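Local coordinates for protein folylpolyglutamate synthase/dihydrofolate synthase (Thermotoga maritima, PDB 1O5Z) that probably catalyses the ATP- and magnesium-dependent addition of L-glutamate to dihydropteroate and to tetrahydrofolate polyglutamates in folate biosynthesis, at residues Ile349-Asp354 with Asn385-Met390; Ser378-Asp383 with Ser420-Gly425. All coordinates share one frame; numbering follows the deposited sequence.

How the contacts relate
Both contacts belong to the C-terminal glutamate ligase domain of the Mur ligase type, and their centres lie about 10 Å apart. Their segments alternate along the chain. In space, segment 349-354 of contact 1 meets both halves of contact 2: Gly-350 O is 3.3 Å from Ser-420 CB, and Leu-352 CD1 is 3.4 Å from Arg-380 NH2. Contact 1 is a buried apolar junction, contact 2 a surface one, in which a serine and an arginine meet a phenylalanine ring beside a sulfate. That ion is bonded at the start of helix 421-433, with Leu-352 CD1 alongside it. Another sulfate, like the first probably from the crystallisation liquor, is shared by Asp-383 and Asn-385 and so touches both contacts.

Contact 1: residues Ile349-Asp354 with Asn385-Met390; sequences IGILDD and NSLVDM. With SO4 (sulfate ion), chain E.
Leu-387, on the first turn of helix 384-394, meets Ile-351 in the loop after strand 345-349, and the two side chains cross at about a right angle. Leu-387 extends with CG anti to its backbone N (chi1 177°), which carries the isobutyl fork away from the helix and divides the work between its methyls. CD1 takes the side chain of Ile-351, methyl against methyl, with Leu-387 CD1 4.1 Å from Ile-351 CD1. CD2 turns to the backbone instead and lies 3.7 Å from both N and O of Ile-351. It also comes within 4.4 Å of Gly-350 CA. On the loop side, Ile-351 sets CG1 beside its own N and opposite the carbonyl carbon (chi1 -45°), and this ethyl arm supplies the CD1 that reaches the leucine.

The polar side of the segment lies at the start of the helix. Asn-385 ND2 gives a hydrogen bond of 3.1 Å to O2 of a bound sulfate at an angle of 155°, and a weak, more bent one to its O3; Met-384 N donates to the same ion.

Leu-387 also packs on Val-373 and Arg-357. Helix 384-394 thus lies against strand 370-373, which it follows, and against the loop ending the neighbouring parallel strand 345-349, as in an alpha/beta domain. No hydrogen bond joins the two segments, and their direct contact is van der Waals packing. Arg-357 adds a polar link: it donates to the buried Ile-351 O and to the carbonyls of Lys-382 and Asp-383 just before the helix.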
ATOM      1  N   ILE A 349       4.331  21.367   1.644  1.00 44.09           N
ATOM      2  CA  ILE A 349       3.746  20.674   2.787  1.00 43.99           C
ATOM      3  C   ILE A 349       2.304  21.142   3.158  1.00 43.62           C
ATOM      4  O   ILE A 349       1.993  22.321   3.197  1.00 43.79           O
ATOM      5  CB  ILE A 349       4.750  20.669   3.980  1.00 44.13           C
ATOM      6  CG1 ILE A 349       4.329  19.664   5.068  1.00 43.89           C
ATOM      7  CG2 ILE A 349       5.001  22.078   4.538  1.00 44.79           C
ATOM      8  CD1 ILE A 349       5.475  19.204   5.888  1.00 44.30           C
ATOM      9  N   GLY A 350       1.410  20.170   3.309  1.00 43.12           N
ATOM     10  CA  GLY A 350       0.061  20.428   3.796  1.00 43.29           C
ATOM     11  C   GLY A 350      -0.236  19.343   4.802  1.00 42.91           C
ATOM     12  O   GLY A 350      -0.034  18.175   4.526  1.00 42.75           O
ATOM     13  N   ILE A 351      -0.664  19.719   5.983  1.00 42.92           N
ATOM     14  CA  ILE A 351      -0.979  18.752   6.991  1.00 43.54           C
ATOM     15  C   ILE A 351      -2.331  19.106   7.533  1.00 43.91           C
ATOM     16  O   ILE A 351      -2.602  20.277   7.742  1.00 44.35           O
ATOM     17  CB  ILE A 351       0.048  18.784   8.163  1.00 43.55           C
ATOM     18  CG1 ILE A 351       1.484  18.842   7.661  1.00 43.02           C
ATOM     19  CG2 ILE A 351      -0.135  17.558   9.096  1.00 43.16           C
ATOM     20  CD1 ILE A 351       2.443  19.124   8.734  1.00 43.57           C
ATOM     21  N   LEU A 352      -3.157  18.093   7.774  1.00 44.08           N
ATOM     22  CA  LEU A 352      -4.410  18.288   8.484  1.00 44.95           C
ATOM     23  C   LEU A 352      -4.154  18.533   9.973  1.00 45.01           C
ATOM     24  O   LEU A 352      -3.079  18.220  10.521  1.00 44.15           O
ATOM     25  CB  LEU A 352      -5.348  17.095   8.266  1.00 45.15           C
ATOM     26  CG  LEU A 352      -5.611  16.747   6.796  1.00 46.43           C
ATOM     27  CD1 LEU A 352      -6.347  15.432   6.648  1.00 46.57           C
ATOM     28  CD2 LEU A 352      -6.379  17.855   6.145  1.00 47.85           C
ATOM     29  N   ASP A 353      -5.159  19.108  10.626  1.00 45.68           N
ATOM     30  CA  ASP A 353      -4.990  19.543  12.001  1.00 46.10           C
ATOM     31  C   ASP A 353      -5.155  18.372  12.955  1.00 46.27           C
ATOM     32  O   ASP A 353      -4.796  18.483  14.111  1.00 46.59           O
ATOM     33  CB  ASP A 353      -5.887  20.764  12.339  1.00 46.17           C
ATOM     34  CG  ASP A 353      -7.262  20.391  12.840  1.00 47.27           C
ATOM     35  OD1 ASP A 353      -7.964  19.612  12.169  1.00 47.46           O
ATOM     36  OD2 ASP A 353      -7.738  20.856  13.907  1.00 50.68           O
ATOM     37  N   ASP A 354      -5.652  17.241  12.451  1.00 46.70           N
ATOM     38  CA  ASP A 354      -5.777  16.014  13.244  1.00 47.00           C
ATOM     39  C   ASP A 354      -4.456  15.279  13.373  1.00 47.00           C
ATOM     40  O   ASP A 354      -4.399  14.220  13.951  1.00 46.43           O
ATOM     41  CB  ASP A 354      -6.853  15.071  12.675  1.00 47.20           C
ATOM     42  CG  ASP A 354      -6.480  14.478  11.317  1.00 48.45           C
ATOM     43  OD1 ASP A 354      -5.581  15.010  10.623  1.00 50.07           O
ATOM     44  OD2 ASP A 354      -7.058  13.473  10.856  1.00 50.10           O
ATOM     45  N   ASN A 385      -4.271  28.538   9.159  1.00 47.60           N
ATOM     46  CA  ASN A 385      -3.684  29.663   9.843  1.00 48.01           C
ATOM     47  C   ASN A 385      -2.581  29.249  10.828  1.00 47.14           C
ATOM     48  O   ASN A 385      -1.473  29.788  10.798  1.00 46.44           O
ATOM     49  CB  ASN A 385      -4.790  30.443  10.581  1.00 48.55           C
ATOM     50  CG  ASN A 385      -6.219  30.052  10.115  1.00 50.20           C
ATOM     51  OD1 ASN A 385      -7.128  29.896  10.952  1.00 53.14           O
ATOM     52  ND2 ASN A 385      -6.411  29.879   8.791  1.00 47.82           N
ATOM     53  N   SER A 386      -2.891  28.294  11.699  1.00 46.82           N
ATOM     54  CA  SER A 386      -1.944  27.889  12.737  1.00 47.04           C
ATOM     55  C   SER A 386      -0.886  26.963  12.157  1.00 46.23           C
ATOM     56  O   SER A 386       0.223  26.940  12.669  1.00 46.71           O
ATOM     57  CB  SER A 386      -2.640  27.275  13.972  1.00 47.03           C
ATOM     58  OG  SER A 386      -3.452  26.179  13.599  1.00 49.58           O
ATOM     59  N   LEU A 387      -1.213  26.241  11.090  1.00 45.19           N
ATOM     60  CA  LEU A 387      -0.215  25.465  10.357  1.00 45.16           C
ATOM     61  C   LEU A 387       0.928  26.329   9.879  1.00 44.97           C
ATOM     62  O   LEU A 387       2.106  25.991  10.059  1.00 45.48           O
ATOM     63  CB  LEU A 387      -0.825  24.772   9.129  1.00 44.81           C
ATOM     64  CG  LEU A 387       0.154  23.979   8.231  1.00 45.81           C
ATOM     65  CD1 LEU A 387       0.989  22.940   9.018  1.00 46.23           C
ATOM     66  CD2 LEU A 387      -0.537  23.281   7.045  1.00 45.84           C
ATOM     67  N   VAL A 388       0.568  27.415   9.217  1.00 44.75           N
ATOM     68  CA  VAL A 388       1.524  28.373   8.689  1.00 44.47           C
ATOM     69  C   VAL A 388       2.353  29.012   9.814  1.00 44.48           C
ATOM     70  O   VAL A 388       3.553  29.209   9.674  1.00 43.52           O
ATOM     71  CB  VAL A 388       0.772  29.500   7.879  1.00 44.30           C
ATOM     72  CG1 VAL A 388       1.697  30.639   7.530  1.00 44.08           C
ATOM     73  CG2 VAL A 388       0.185  28.959   6.633  1.00 44.08           C
ATOM     74  N   ASP A 389       1.688  29.379  10.902  1.00 45.34           N
ATOM     75  CA  ASP A 389       2.359  29.982  12.047  1.00 46.47           C
ATOM     76  C   ASP A 389       3.409  29.055  12.636  1.00 47.37           C
ATOM     77  O   ASP A 389       4.525  29.472  12.968  1.00 47.83           O
ATOM     78  CB  ASP A 389       1.354  30.289  13.151  1.00 46.80           C
ATOM     79  CG  ASP A 389       0.513  31.528  12.874  1.00 47.35           C
ATOM     80  OD1 ASP A 389       0.756  32.239  11.882  1.00 46.88           O
ATOM     81  OD2 ASP A 389      -0.429  31.859  13.617  1.00 47.22           O
ATOM     82  N   MET A 390       3.012  27.801  12.803  1.00 48.18           N
ATOM     83  CA  MET A 390       3.910  26.753  13.245  1.00 49.74           C
ATOM     84  C   MET A 390       5.111  26.616  12.348  1.00 48.21           C
ATOM     85  O   MET A 390       6.214  26.578  12.826  1.00 47.67           O
ATOM     86  CB  MET A 390       3.191  25.428  13.249  1.00 49.61           C
ATOM     87  CG  MET A 390       2.771  24.963  14.617  1.00 53.16           C
ATOM     88  SD  MET A 390       2.134  23.278  14.408  1.00 57.27           S
ATOM     89  CE  MET A 390       0.406  23.644  13.994  1.00 58.34           C
TER
HETATM   90  S   SO4 E 504      -8.962  27.438   7.760  1.00 61.04           S
HETATM   91  O1  SO4 E 504      -7.854  26.550   7.388  1.00 62.53           O
HETATM   92  O2  SO4 E 504      -8.663  28.702   7.070  1.00 59.16           O
HETATM   93  O3  SO4 E 504      -8.849  27.725   9.197  1.00 60.49           O
HETATM   94  O4  SO4 E 504     -10.224  26.733   7.445  1.00 56.56           O

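Contact 2: residues Ser378-Asp383 with Ser420-Gly425; sequences SPRMKD and SLFLVG. With SO4 (sulfate ion), chain D; SO4 (sulfate ion), chain E.
Ser-378 and Phe-422 meet first: the hydroxyl OG of Ser-378 sits over one face of the Phe-422 ring, 4.0 Å above its plane and displaced toward the rim. The same oxygen is committed within its own segment, because Arg-380 N donates to Ser-378 OG at 3.1 Å. This is an ST turn, and it overlaps a type I beta turn from Ser-378 to Met-381, in which Pro-379 takes the second position.

The turn delivers Arg-380 to the ring from another direction. Its chain bends at chi2 and chi3, and the guanidinium meets the phenyl group edge to edge, with Arg-380 NH2 3.4 Å from Phe-422 CE1. The planes are inclined by 51°; because the guanidinium lies at the ring edge, not over a face, the contact is not a cation-pi stack. NH2 also lies 3.2 Å from O2 of the sulfate at the start of helix 421-433, where its positive charge probably favours the anion.

That sulfate is gripped mainly from the helix. Leu-421 N and Phe-422 N bond to its O4 and O3, each at 3.0 Å. Ser-420 OG reaches its O1 at 2.9 Å and, as the N-cap, also accepts from Leu-423 N in a nearly straight bond (177°). At the end of the first segment, Asp-383 N makes a weak hydrogen bond to a second sulfate, at the start of helix 384-394.

The loop 378-383 leads from strand 370-373 into helix 384-394, whereas Ser-420 follows strand 414-418 and opens helix 421-433. Strand 345-349 runs between these two parallel strands in the sheet, and Leu-352, from the loop that follows it, packs against Arg-380.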
ATOM      1  N   SER A 378      -9.192  18.953   0.563  1.00 55.49           N
ATOM      2  CA  SER A 378     -10.094  18.103   1.309  1.00 54.92           C
ATOM      3  C   SER A 378     -10.909  19.022   2.179  1.00 54.75           C
ATOM      4  O   SER A 378     -10.362  19.950   2.781  1.00 54.00           O
ATOM      5  CB  SER A 378      -9.332  17.119   2.193  1.00 54.81           C
ATOM      6  OG  SER A 378     -10.225  16.406   3.020  1.00 54.88           O
ATOM      7  N   PRO A 379     -12.211  18.762   2.262  1.00 54.99           N
ATOM      8  CA  PRO A 379     -13.065  19.520   3.165  1.00 55.03           C
ATOM      9  C   PRO A 379     -12.696  19.291   4.624  1.00 54.79           C
ATOM     10  O   PRO A 379     -13.137  20.039   5.495  1.00 54.81           O
ATOM     11  CB  PRO A 379     -14.490  18.987   2.864  1.00 55.45           C
ATOM     12  CG  PRO A 379     -14.373  18.182   1.572  1.00 55.15           C
ATOM     13  CD  PRO A 379     -12.957  17.717   1.530  1.00 54.91           C
ATOM     14  N   ARG A 380     -11.919  18.239   4.869  1.00 54.60           N
ATOM     15  CA  ARG A 380     -11.335  17.965   6.179  1.00 54.78           C
ATOM     16  C   ARG A 380     -10.262  18.976   6.600  1.00 53.79           C
ATOM     17  O   ARG A 380      -9.972  19.077   7.786  1.00 53.77           O
ATOM     18  CB  ARG A 380     -10.769  16.525   6.236  1.00 55.14           C
ATOM     19  CG  ARG A 380     -11.701  15.508   6.946  1.00 56.80           C
ATOM     20  CD  ARG A 380     -11.659  14.040   6.418  1.00 58.43           C
ATOM     21  NE  ARG A 380     -10.317  13.496   6.132  1.00 62.79           N
ATOM     22  CZ  ARG A 380      -9.433  13.109   7.073  1.00 64.95           C
ATOM     23  NH1 ARG A 380      -9.742  13.228   8.379  1.00 66.46           N
ATOM     24  NH2 ARG A 380      -8.227  12.613   6.725  1.00 63.44           N
ATOM     25  N   MET A 381      -9.689  19.728   5.660  1.00 52.83           N
ATOM     26  CA  MET A 381      -8.612  20.675   5.995  1.00 52.56           C
ATOM     27  C   MET A 381      -9.106  21.875   6.796  1.00 51.98           C
ATOM     28  O   MET A 381      -9.823  22.690   6.255  1.00 52.19           O
ATOM     29  CB  MET A 381      -7.891  21.163   4.722  1.00 52.69           C
ATOM     30  CG  MET A 381      -6.923  22.353   4.915  1.00 52.76           C
ATOM     31  SD  MET A 381      -5.435  21.858   5.801  1.00 51.22           S
ATOM     32  CE  MET A 381      -4.947  23.406   6.537  1.00 53.32           C
ATOM     33  N   LYS A 382      -8.714  21.979   8.073  1.00 51.50           N
ATOM     34  CA  LYS A 382      -8.942  23.194   8.884  1.00 50.99           C
ATOM     35  C   LYS A 382      -7.638  23.724   9.489  1.00 50.67           C
ATOM     36  O   LYS A 382      -6.639  23.014   9.561  1.00 50.04           O
ATOM     37  CB  LYS A 382     -10.063  23.021   9.956  1.00 50.46           C
ATOM     38  CG  LYS A 382      -9.742  22.243  11.225  1.00 49.83           C
ATOM     39  CD  LYS A 382     -10.948  22.244  12.198  1.00 50.14           C
ATOM     40  CE  LYS A 382     -10.556  21.992  13.673  1.00 49.58           C
ATOM     41  NZ  LYS A 382     -11.631  22.343  14.681  1.00 47.86           N
ATOM     42  N   ASP A 383      -7.676  25.001   9.872  1.00 50.62           N
ATOM     43  CA  ASP A 383      -6.574  25.722  10.534  1.00 50.81           C
ATOM     44  C   ASP A 383      -5.319  25.908   9.729  1.00 50.24           C
ATOM     45  O   ASP A 383      -4.203  25.779  10.260  1.00 50.40           O
ATOM     46  CB  ASP A 383      -6.177  25.058  11.849  1.00 51.24           C
ATOM     47  CG  ASP A 383      -6.969  25.534  12.972  1.00 51.36           C
ATOM     48  OD1 ASP A 383      -7.236  24.712  13.875  1.00 52.22           O
ATOM     49  OD2 ASP A 383      -7.360  26.716  13.030  1.00 54.83           O
ATOM     50  N   SER A 420       0.469  14.796   4.018  1.00 43.96           N
ATOM     51  CA  SER A 420      -0.908  14.334   3.886  1.00 44.24           C
ATOM     52  C   SER A 420      -1.002  13.431   2.680  1.00 44.54           C
ATOM     53  O   SER A 420      -0.523  13.788   1.631  1.00 45.07           O
ATOM     54  CB  SER A 420      -1.825  15.532   3.667  1.00 44.55           C
ATOM     55  OG  SER A 420      -3.087  15.164   3.144  1.00 44.96           O
ATOM     56  N   LEU A 421      -1.599  12.254   2.858  1.00 45.80           N
ATOM     57  CA  LEU A 421      -1.926  11.325   1.779  1.00 46.10           C
ATOM     58  C   LEU A 421      -2.912  11.886   0.765  1.00 46.21           C
ATOM     59  O   LEU A 421      -2.763  11.662  -0.420  1.00 45.55           O
ATOM     60  CB  LEU A 421      -2.505  10.067   2.384  1.00 46.37           C
ATOM     61  CG  LEU A 421      -1.447   9.206   3.099  1.00 47.60           C
ATOM     62  CD1 LEU A 421      -2.068   8.071   3.844  1.00 47.78           C
ATOM     63  CD2 LEU A 421      -0.480   8.638   2.071  1.00 49.96           C
ATOM     64  N   PHE A 422      -3.938  12.593   1.248  1.00 47.23           N
ATOM     65  CA  PHE A 422      -4.841  13.386   0.388  1.00 47.30           C
ATOM     66  C   PHE A 422      -4.037  14.314  -0.508  1.00 46.41           C
ATOM     67  O   PHE A 422      -4.206  14.305  -1.703  1.00 45.99           O
ATOM     68  CB  PHE A 422      -5.770  14.245   1.220  1.00 48.76           C
ATOM     69  CG  PHE A 422      -7.005  13.574   1.623  1.00 51.10           C
ATOM     70  CD1 PHE A 422      -7.324  13.401   2.979  1.00 55.55           C
ATOM     71  CD2 PHE A 422      -7.896  13.120   0.673  1.00 55.21           C
ATOM     72  CE1 PHE A 422      -8.531  12.758   3.391  1.00 54.75           C
ATOM     73  CE2 PHE A 422      -9.114  12.460   1.066  1.00 56.51           C
ATOM     74  CZ  PHE A 422      -9.433  12.294   2.434  1.00 55.15           C
ATOM     75  N   LEU A 423      -3.172  15.121   0.092  1.00 45.53           N
ATOM     76  CA  LEU A 423      -2.314  16.009  -0.675  1.00 46.22           C
ATOM     77  C   LEU A 423      -1.486  15.239  -1.717  1.00 46.47           C
ATOM     78  O   LEU A 423      -1.464  15.579  -2.911  1.00 47.77           O
ATOM     79  CB  LEU A 423      -1.375  16.776   0.247  1.00 45.93           C
ATOM     80  CG  LEU A 423      -0.367  17.654  -0.494  1.00 47.01           C
ATOM     81  CD1 LEU A 423      -1.111  18.810  -1.230  1.00 49.16           C
ATOM     82  CD2 LEU A 423       0.659  18.164   0.441  1.00 47.41           C
ATOM     83  N   VAL A 424      -0.780  14.211  -1.282  1.00 45.64           N
ATOM     84  CA  VAL A 424       0.041  13.474  -2.229  1.00 45.71           C
ATOM     85  C   VAL A 424      -0.779  12.813  -3.367  1.00 44.81           C
ATOM     86  O   VAL A 424      -0.394  12.862  -4.514  1.00 44.93           O
ATOM     87  CB  VAL A 424       0.920  12.478  -1.515  1.00 45.68           C
ATOM     88  CG1 VAL A 424       1.653  11.633  -2.515  1.00 46.65           C
ATOM     89  CG2 VAL A 424       1.924  13.240  -0.613  1.00 46.52           C
ATOM     90  N   GLY A 425      -1.906  12.206  -3.061  1.00 44.16           N
ATOM     91  CA  GLY A 425      -2.673  11.540  -4.071  1.00 43.35           C
ATOM     92  C   GLY A 425      -3.215  12.529  -5.058  1.00 43.94           C
ATOM     93  O   GLY A 425      -3.322  12.227  -6.236  1.00 43.66           O
TER
HETATM   94  S   SO4 D 503      -4.086  12.617   5.487  1.00 51.68           S
HETATM   95  O1  SO4 D 503      -3.861  14.036   5.668  1.00 53.15           O
HETATM   96  O2  SO4 D 503      -5.035  12.113   6.467  1.00 55.15           O
HETATM   97  O3  SO4 D 503      -4.676  12.375   4.187  1.00 53.04           O
HETATM   98  O4  SO4 D 503      -2.785  11.953   5.599  1.00 53.29           O
HETATM   99  S   SO4 E 504      -8.962  27.438   7.760  1.00 61.04           S
HETATM  100  O1  SO4 E 504      -7.854  26.550   7.388  1.00 62.53           O
HETATM  101  O2  SO4 E 504      -8.663  28.702   7.070  1.00 59.16           O
HETATM  102  O3  SO4 E 504      -8.849  27.725   9.197  1.00 60.49           O
HETATM  103  O4  SO4 E 504     -10.224  26.733   7.445  1.00 56.56           O